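Local coordinates for phosphotransferase system, mannose/fructose/N-acetylgalactosamine-specific component IIB (Thermoanaerobacter tengcongensis, PDB 3LFJ), which probably passes a phosphoryl group to an incoming mannose-type sugar as the IIB component of a bacterial phosphotransferase system, at residues N106-T109 against C110-M114; Q37-T40 against R41-K44; D61-M64 against K65-T69. All blocks are in the same frame, centred on the assembly; numbering follows the deposited sequence.

Contact 1. Residues N106-T109 against C110-M114; sequences NIDT and CKRVM
Asp-108 and Arg-112, one turn apart, meet through the aliphatic part of the arginine: Asp-108 OD1 lies 3.6 Å from Arg-112 CD, while the charged ends stay apart. The carboxylate and guanidinium planes are 31° from each other, and a water joins them, donating to Asp-108 OD1 and accepting from Arg-112 NH1 (2.9 Å) at the edge of the guanidinium, in its plane. A bend at chi3 (61°) turns the guanidinium out of line with the chain, and NH2 forms a salt bridge with Asp-56. The same water also donates to Thr-109 OG1, 3.0 Å away. With OG1 placed beside its own backbone N (chi1 -58°), Thr-109 presents two donors to one acceptor: OG1 gives a 2.7 Å bond to Asn-106 OD1, and Thr-109 N a 3.0 Å bond to that oxygen. A valine at Thr-109 has no hydroxyl, so Asn-106 OD1 would probably rest on the backbone N alone, its amide freer to turn and the water short of one partner. Inside the fold, Thr-109, Cys-110 and Val-113 pack on Phe-104 of strand 98-104. Asn-106 is thus a classical side-chain N-cap, starting the helix of the beta-alpha-beta crossover from strand 98-104 to strand 122-127.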
loop_
_atom_site.group_PDB
_atom_site.type_symbol
_atom_site.label_atom_id
_atom_site.label_comp_id
_atom_site.label_asym_id
_atom_site.label_seq_id
_atom_site.Cartn_x
_atom_site.Cartn_y
_atom_site.Cartn_z
ATOM N N ASN A 106 -1.749 -6.411 -1.502
ATOM C CA ASN A 106 -2.938 -6.468 -2.337
ATOM C C ASN A 106 -4.045 -5.548 -1.837
ATOM O O ASN A 106 -4.035 -5.100 -0.685
ATOM C CB ASN A 106 -3.433 -7.933 -2.427
ATOM C CG ASN A 106 -3.507 -8.608 -1.078
ATOM O OD1 ASN A 106 -4.188 -8.134 -0.175
ATOM N ND2 ASN A 106 -2.807 -9.737 -0.936
ATOM N N ILE A 107 -5.003 -5.290 -2.731
ATOM C CA ILE A 107 -6.135 -4.429 -2.435
ATOM C C ILE A 107 -6.994 -4.955 -1.295
ATOM O O ILE A 107 -7.400 -4.189 -0.415
ATOM C CB ILE A 107 -6.992 -4.183 -3.707
ATOM C CG1 ILE A 107 -6.203 -3.342 -4.705
ATOM C CG2 ILE A 107 -8.302 -3.490 -3.331
ATOM C CD1 ILE A 107 -6.737 -3.431 -6.132
ATOM N N ASP A 108 -7.241 -6.266 -1.274
ATOM C CA ASP A 108 -8.074 -6.809 -0.224
ATOM C C ASP A 108 -7.564 -6.536 1.189
ATOM O O ASP A 108 -8.340 -6.257 2.110
ATOM C CB ASP A 108 -8.275 -8.301 -0.400
ATOM C CG ASP A 108 -9.289 -8.839 0.576
ATOM O OD1 ASP A 108 -8.924 -9.647 1.454
ATOM O OD2 ASP A 108 -10.463 -8.397 0.505
ATOM N N THR A 109 -6.251 -6.632 1.385
ATOM C CA THR A 109 -5.723 -6.407 2.715
ATOM C C THR A 109 -5.867 -4.937 3.095
ATOM O O THR A 109 -6.182 -4.613 4.234
ATOM C CB THR A 109 -4.267 -6.889 2.823
ATOM O OG1 THR A 109 -4.203 -8.287 2.479
ATOM C CG2 THR A 109 -3.738 -6.702 4.237
ATOM N N CYS A 110 -5.676 -4.055 2.116
ATOM C CA CYS A 110 -5.897 -2.638 2.348
ATOM C C CYS A 110 -7.366 -2.383 2.727
ATOM O O CYS A 110 -7.646 -1.684 3.699
ATOM C CB CYS A 110 -5.480 -1.834 1.117
ATOM S SG CYS A 110 -5.723 -0.059 1.333
ATOM N N LYS A 111 -8.293 -2.992 1.990
ATOM C CA LYS A 111 -9.720 -2.855 2.304
ATOM C C LYS A 111 -10.022 -3.324 3.724
ATOM O O LYS A 111 -10.729 -2.656 4.474
ATOM C CB LYS A 111 -10.590 -3.606 1.287
ATOM C CG LYS A 111 -12.075 -3.707 1.683
ATOM C CD LYS A 111 -12.832 -4.560 0.667
ATOM C CE LYS A 111 -14.315 -4.221 0.608
ATOM N NZ LYS A 111 -15.004 -4.339 1.911
ATOM N N ARG A 112 -9.463 -4.471 4.110
ATOM C CA ARG A 112 -9.693 -4.956 5.465
ATOM C C ARG A 112 -9.242 -3.968 6.544
ATOM O O ARG A 112 -9.954 -3.763 7.550
ATOM C CB ARG A 112 -9.036 -6.321 5.677
ATOM C CG ARG A 112 -9.740 -7.430 4.928
ATOM C CD ARG A 112 -8.871 -8.678 4.883
ATOM N NE ARG A 112 -8.604 -9.167 6.230
ATOM C CZ ARG A 112 -7.559 -9.932 6.543
ATOM N NH1 ARG A 112 -6.693 -10.259 5.594
ATOM N NH2 ARG A 112 -7.388 -10.351 7.799
ATOM N N VAL A 113 -8.072 -3.348 6.374
ATOM C CA VAL A 113 -7.626 -2.404 7.389
ATOM C C VAL A 113 -8.425 -1.111 7.366
ATOM O O VAL A 113 -8.688 -0.538 8.411
ATOM C CB VAL A 113 -6.116 -2.093 7.366
ATOM C CG1 VAL A 113 -5.303 -3.355 7.685
ATOM C CG2 VAL A 113 -5.705 -1.484 6.071
ATOM N N MET A 114 -8.813 -0.650 6.186
ATOM C CA MET A 114 -9.647 0.545 6.145
ATOM C C MET A 114 -11.027 0.253 6.735
ATOM O O MET A 114 -11.575 1.074 7.469
ATOM C CB MET A 114 -9.739 1.092 4.728
ATOM C CG MET A 114 -8.383 1.528 4.221
ATOM S SD MET A 114 -8.492 2.524 2.726
ATOM C CE MET A 114 -9.162 4.032 3.411
HETATM O O HOH W 1 -6.587 -10.044 2.671
#

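Contact 2. Residues Q37-T40 against R41-K44; sequences QVMT and RWMK
Met-39 and Met-43, four residues apart, fold in the same way, all three side-chain torsions of each lying not far from -60°, and the two bent chains cross so that Met-39 CE rests 3.9 Å from Met-43 SD. Met-39 SD also makes an oblique Met-aromatic contact with Trp-42, 5.1 Å from the centroid of the five-membered ring and 54° off its normal. On another side of the indole, Val-38 comes in at the edge and in the ring plane, its CG1 3.7 Å from Trp-42 CD1; this branch stands anti to the backbone N (chi1 170°), which runs it alongside the tryptophan. Helix 38-43 is the short connection of a beta-alpha-beta crossover from strand 22-30 to strand 50-54, and both methionines pack on Ile-51 and Phe-101 of the central sheet. The indole is held at its polar end as well, NE1 donating to Met-166 O, while its ring meets that of Phe-26. Val-38 O takes a 3.1 Å bond from Trp-42 N, in the carbonyl plane, and sits 3.2 Å from Trp-42 CD1. Further along, Lys-44 N reaches Thr-40 O only weakly, at 3.5 Å, whereas Met-43 N bonds to Met-39 O at 2.9 Å.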
loop_
_atom_site.group_PDB
_atom_site.type_symbol
_atom_site.label_atom_id
_atom_site.label_comp_id
_atom_site.label_asym_id
_atom_site.label_seq_id
_atom_site.Cartn_x
_atom_site.Cartn_y
_atom_site.Cartn_z
ATOM N N GLN A 37 15.071 -1.243 -6.334
ATOM C CA GLN A 37 15.331 0.046 -5.697
ATOM C C GLN A 37 14.048 0.835 -5.459
ATOM O O GLN A 37 14.085 1.988 -5.039
ATOM C CB GLN A 37 16.267 0.883 -6.574
ATOM C CG GLN A 37 17.664 0.316 -6.695
ATOM C CD GLN A 37 18.336 0.178 -5.351
ATOM O OE1 GLN A 37 18.717 -0.922 -4.945
ATOM N NE2 GLN A 37 18.475 1.292 -4.641
ATOM N N VAL A 38 12.906 0.220 -5.741
ATOM C CA VAL A 38 11.645 0.945 -5.733
ATOM C C VAL A 38 11.364 1.653 -4.404
ATOM O O VAL A 38 11.036 2.840 -4.376
ATOM C CB VAL A 38 10.488 -0.005 -6.114
ATOM C CG1 VAL A 38 9.141 0.645 -5.890
ATOM C CG2 VAL A 38 10.642 -0.436 -7.571
ATOM N N MET A 39 11.487 0.932 -3.298
ATOM C CA MET A 39 11.173 1.542 -2.017
ATOM C C MET A 39 12.251 2.517 -1.567
ATOM O O MET A 39 11.985 3.411 -0.774
ATOM C CB MET A 39 10.906 0.484 -0.941
ATOM C CG MET A 39 9.519 -0.143 -1.060
ATOM S SD MET A 39 8.169 1.038 -1.038
ATOM C CE MET A 39 8.367 1.687 0.613
ATOM N N THR A 40 13.475 2.340 -2.058
ATOM C CA THR A 40 14.529 3.292 -1.749
ATOM C C THR A 40 14.149 4.639 -2.357
ATOM O O THR A 40 14.274 5.685 -1.711
ATOM C CB THR A 40 15.882 2.787 -2.261
ATOM O OG1 THR A 40 16.205 1.564 -1.584
ATOM C CG2 THR A 40 16.977 3.813 -2.000
ATOM N N ARG A 41 13.625 4.608 -3.580
ATOM C CA ARG A 41 13.121 5.817 -4.217
ATOM C C ARG A 41 11.952 6.436 -3.445
ATOM O O ARG A 41 11.959 7.623 -3.145
ATOM C CB ARG A 41 12.723 5.551 -5.673
ATOM C CG ARG A 41 13.846 4.980 -6.525
ATOM C CD ARG A 41 13.449 4.976 -7.994
ATOM N NE ARG A 41 14.474 4.348 -8.819
ATOM C CZ ARG A 41 15.533 4.989 -9.302
ATOM N NH1 ARG A 41 15.701 6.281 -9.045
ATOM N NH2 ARG A 41 16.420 4.337 -10.041
ATOM N N TRP A 42 10.954 5.623 -3.098
ATOM C CA TRP A 42 9.794 6.136 -2.383
ATOM C C TRP A 42 10.143 6.748 -1.029
ATOM O O TRP A 42 9.604 7.791 -0.672
ATOM C CB TRP A 42 8.726 5.040 -2.214
ATOM C CG TRP A 42 7.924 4.849 -3.470
ATOM C CD1 TRP A 42 8.027 3.818 -4.366
ATOM C CD2 TRP A 42 6.913 5.729 -3.979
ATOM N NE1 TRP A 42 7.140 4.010 -5.402
ATOM C CE2 TRP A 42 6.449 5.174 -5.192
ATOM C CE3 TRP A 42 6.364 6.938 -3.532
ATOM C CZ2 TRP A 42 5.462 5.792 -5.970
ATOM C CZ3 TRP A 42 5.368 7.550 -4.303
ATOM C CH2 TRP A 42 4.930 6.968 -5.509
ATOM N N MET A 43 11.045 6.111 -0.284
ATOM C CA MET A 43 11.309 6.560 1.076
ATOM C C MET A 43 12.075 7.871 1.128
ATOM O O MET A 43 12.046 8.551 2.146
ATOM C CB MET A 43 12.014 5.483 1.891
ATOM C CG MET A 43 11.112 4.277 2.205
ATOM S SD MET A 43 9.449 4.658 2.830
ATOM C CE MET A 43 9.813 5.186 4.499
ATOM N N LYS A 44 12.734 8.234 0.034
ATOM C CA LYS A 44 13.416 9.531 0.007
ATOM C C LYS A 44 12.450 10.702 0.213
ATOM O O LYS A 44 12.838 11.763 0.709
ATOM C CB LYS A 44 14.263 9.682 -1.257
ATOM C CG LYS A 44 15.642 9.054 -1.064
ATOM C CD LYS A 44 16.424 8.883 -2.349
ATOM C CE LYS A 44 17.774 8.244 -2.046
ATOM N NZ LYS A 44 18.600 8.043 -3.267
#

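Contact 3. Residues D61-M64 against K65-T69; sequences DEFM and KNIYT
Glu-62 and Lys-65 approach at an angle through their ends, with Glu-62 OE1 3.8 Å from Lys-65 NZ, a long salt bridge. The carboxylate oxygen is in fact nearer to the CE methylene, and the ammonium has a stronger partner in Ala-59 O, to which it donates a hydrogen bond. Asp-61 serves the start of the helix twice: its OD1 accepts from Met-64 N (3.0 Å, nearly straight at 171°), the donor standing above the carboxylate plane, and its backbone O accepts from Lys-65 N. Phe-63 O, a single acceptor, has two donors. Ile-67 N bonds to Phe-63 O at 3.0 Å, and a water donates to it while accepting from Asn-66 ND2 (2.9 Å), which ties that side-chain amide to the backbone one turn earlier; the same water lies above a face of the Phe-63 ring, toward its rim. Lys-65 O is gripped from opposite faces of its plane by Thr-69 N and by Thr-69 OG1, the latter at 2.8 Å. The apolar side of the turn is led by Met-64, bent at chi2 and chi3 so that its CE methyl comes over one face of Tyr-68, 3.9 Å from the ring centroid, a CH-pi contact with the sulfur farther above the same ring. Met-64, Lys-65 and Tyr-68 all rest on Leu-58. This is an aspartate N-cap opening a surface helix, 62-70, which with helix 56-60 forms the beta-alpha-beta crossover between the neighbouring parallel strands 50-54 and 78-81.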
loop_
_atom_site.group_PDB
_atom_site.type_symbol
_atom_site.label_atom_id
_atom_site.label_comp_id
_atom_site.label_asym_id
_atom_site.label_seq_id
_atom_site.Cartn_x
_atom_site.Cartn_y
_atom_site.Cartn_z
ATOM N N ASP A 61 5.640 -15.611 7.773
ATOM C CA ASP A 61 6.640 -16.127 6.821
ATOM C C ASP A 61 8.017 -15.568 7.165
ATOM O O ASP A 61 8.381 -14.468 6.745
ATOM C CB ASP A 61 6.241 -15.731 5.396
ATOM C CG ASP A 61 7.166 -16.292 4.330
ATOM O OD1 ASP A 61 8.314 -16.718 4.618
ATOM O OD2 ASP A 61 6.721 -16.305 3.172
ATOM N N GLU A 62 8.777 -16.317 7.951
ATOM C CA GLU A 62 10.052 -15.801 8.428
ATOM C C GLU A 62 11.068 -15.625 7.302
ATOM O O GLU A 62 11.870 -14.696 7.348
ATOM C CB GLU A 62 10.595 -16.700 9.541
ATOM C CG GLU A 62 9.737 -16.637 10.821
ATOM C CD GLU A 62 10.229 -15.644 11.856
ATOM O OE1 GLU A 62 10.645 -14.519 11.494
ATOM O OE2 GLU A 62 10.176 -16.002 13.051
ATOM N N PHE A 63 11.020 -16.500 6.301
ATOM C CA PHE A 63 11.956 -16.406 5.195
ATOM C C PHE A 63 11.775 -15.089 4.459
ATOM O O PHE A 63 12.746 -14.361 4.205
ATOM C CB PHE A 63 11.773 -17.586 4.238
ATOM C CG PHE A 63 12.773 -17.611 3.116
ATOM C CD1 PHE A 63 13.984 -18.260 3.265
ATOM C CD2 PHE A 63 12.492 -16.981 1.907
ATOM C CE1 PHE A 63 14.904 -18.287 2.232
ATOM C CE2 PHE A 63 13.410 -16.998 0.883
ATOM C CZ PHE A 63 14.620 -17.653 1.046
ATOM N N MET A 64 10.532 -14.772 4.102
ATOM C CA MET A 64 10.309 -13.549 3.341
ATOM C C MET A 64 10.430 -12.299 4.211
ATOM O O MET A 64 10.813 -11.239 3.720
ATOM C CB MET A 64 8.969 -13.584 2.587
ATOM C CG MET A 64 9.016 -14.465 1.339
ATOM S SD MET A 64 10.428 -14.259 0.253
ATOM C CE MET A 64 10.127 -12.618 -0.405
ATOM N N LYS A 65 10.118 -12.406 5.502
ATOM C CA LYS A 65 10.356 -11.267 6.377
ATOM C C LYS A 65 11.833 -10.896 6.361
ATOM O O LYS A 65 12.165 -9.719 6.286
ATOM C CB LYS A 65 9.871 -11.524 7.796
ATOM C CG LYS A 65 8.359 -11.463 7.907
ATOM C CD LYS A 65 7.910 -11.373 9.355
ATOM C CE LYS A 65 7.932 -12.716 10.024
ATOM N NZ LYS A 65 7.389 -12.570 11.413
ATOM N N ASN A 66 12.702 -11.903 6.395
ATOM C CA ASN A 66 14.137 -11.628 6.324
ATOM C C ASN A 66 14.524 -11.035 4.972
ATOM O O ASN A 66 15.280 -10.060 4.917
ATOM C CB ASN A 66 14.956 -12.883 6.600
ATOM C CG ASN A 66 16.448 -12.615 6.525
ATOM O OD1 ASN A 66 16.974 -11.770 7.262
ATOM N ND2 ASN A 66 17.131 -13.322 5.644
ATOM N N ILE A 67 14.014 -11.619 3.881
ATOM C CA ILE A 67 14.306 -11.083 2.541
ATOM C C ILE A 67 13.931 -9.598 2.445
ATOM O O ILE A 67 14.724 -8.767 1.993
ATOM C CB ILE A 67 13.569 -11.877 1.433
ATOM C CG1 ILE A 67 14.087 -13.317 1.343
ATOM C CG2 ILE A 67 13.677 -11.156 0.073
ATOM C CD1 ILE A 67 15.554 -13.426 1.014
ATOM N N TYR A 68 12.718 -9.248 2.861
ATOM C CA TYR A 68 12.276 -7.867 2.719
ATOM C C TYR A 68 13.028 -6.922 3.659
ATOM O O TYR A 68 13.287 -5.764 3.300
ATOM C CB TYR A 68 10.760 -7.767 2.918
ATOM C CG TYR A 68 9.949 -8.398 1.808
ATOM C CD1 TYR A 68 10.246 -8.169 0.473
ATOM C CD2 TYR A 68 8.855 -9.231 2.105
ATOM C CE1 TYR A 68 9.498 -8.746 -0.544
ATOM C CE2 TYR A 68 8.099 -9.808 1.096
ATOM C CZ TYR A 68 8.421 -9.574 -0.221
ATOM O OH TYR A 68 7.661 -10.158 -1.209
ATOM N N THR A 69 13.382 -7.404 4.850
ATOM C CA THR A 69 14.129 -6.592 5.807
ATOM C C THR A 69 15.513 -6.277 5.227
ATOM O O THR A 69 15.978 -5.138 5.299
ATOM C CB THR A 69 14.247 -7.307 7.167
ATOM O OG1 THR A 69 12.938 -7.445 7.730
ATOM C CG2 THR A 69 15.124 -6.517 8.136
HETATM O O HOH W 2 15.549 -15.306 4.247
#

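From the N terminus the order is contact 2, contact 3, contact 1, in series: each is a run of contacts three and four residues apart along most or all of one helix, beginning at its N-cap residue, so no long loop is closed and none nests within or crosses another. Their centres lie about 18 to 22 Å apart and no two touch; they are related through shared neighbours in the largely parallel, mixed sheet and in helix 56-60. Contacts 1 and 2 sit on opposite sides of the chain's centre. Strand 98-104 links them, carrying Phe-101 against helix 38-43 and Phe-104 against helix 107-115. Helix 56-60 links contacts 3 and 1: its Leu-58 touches side chains of helix 62-70, while Asp-56 takes the salt bridge from Arg-112.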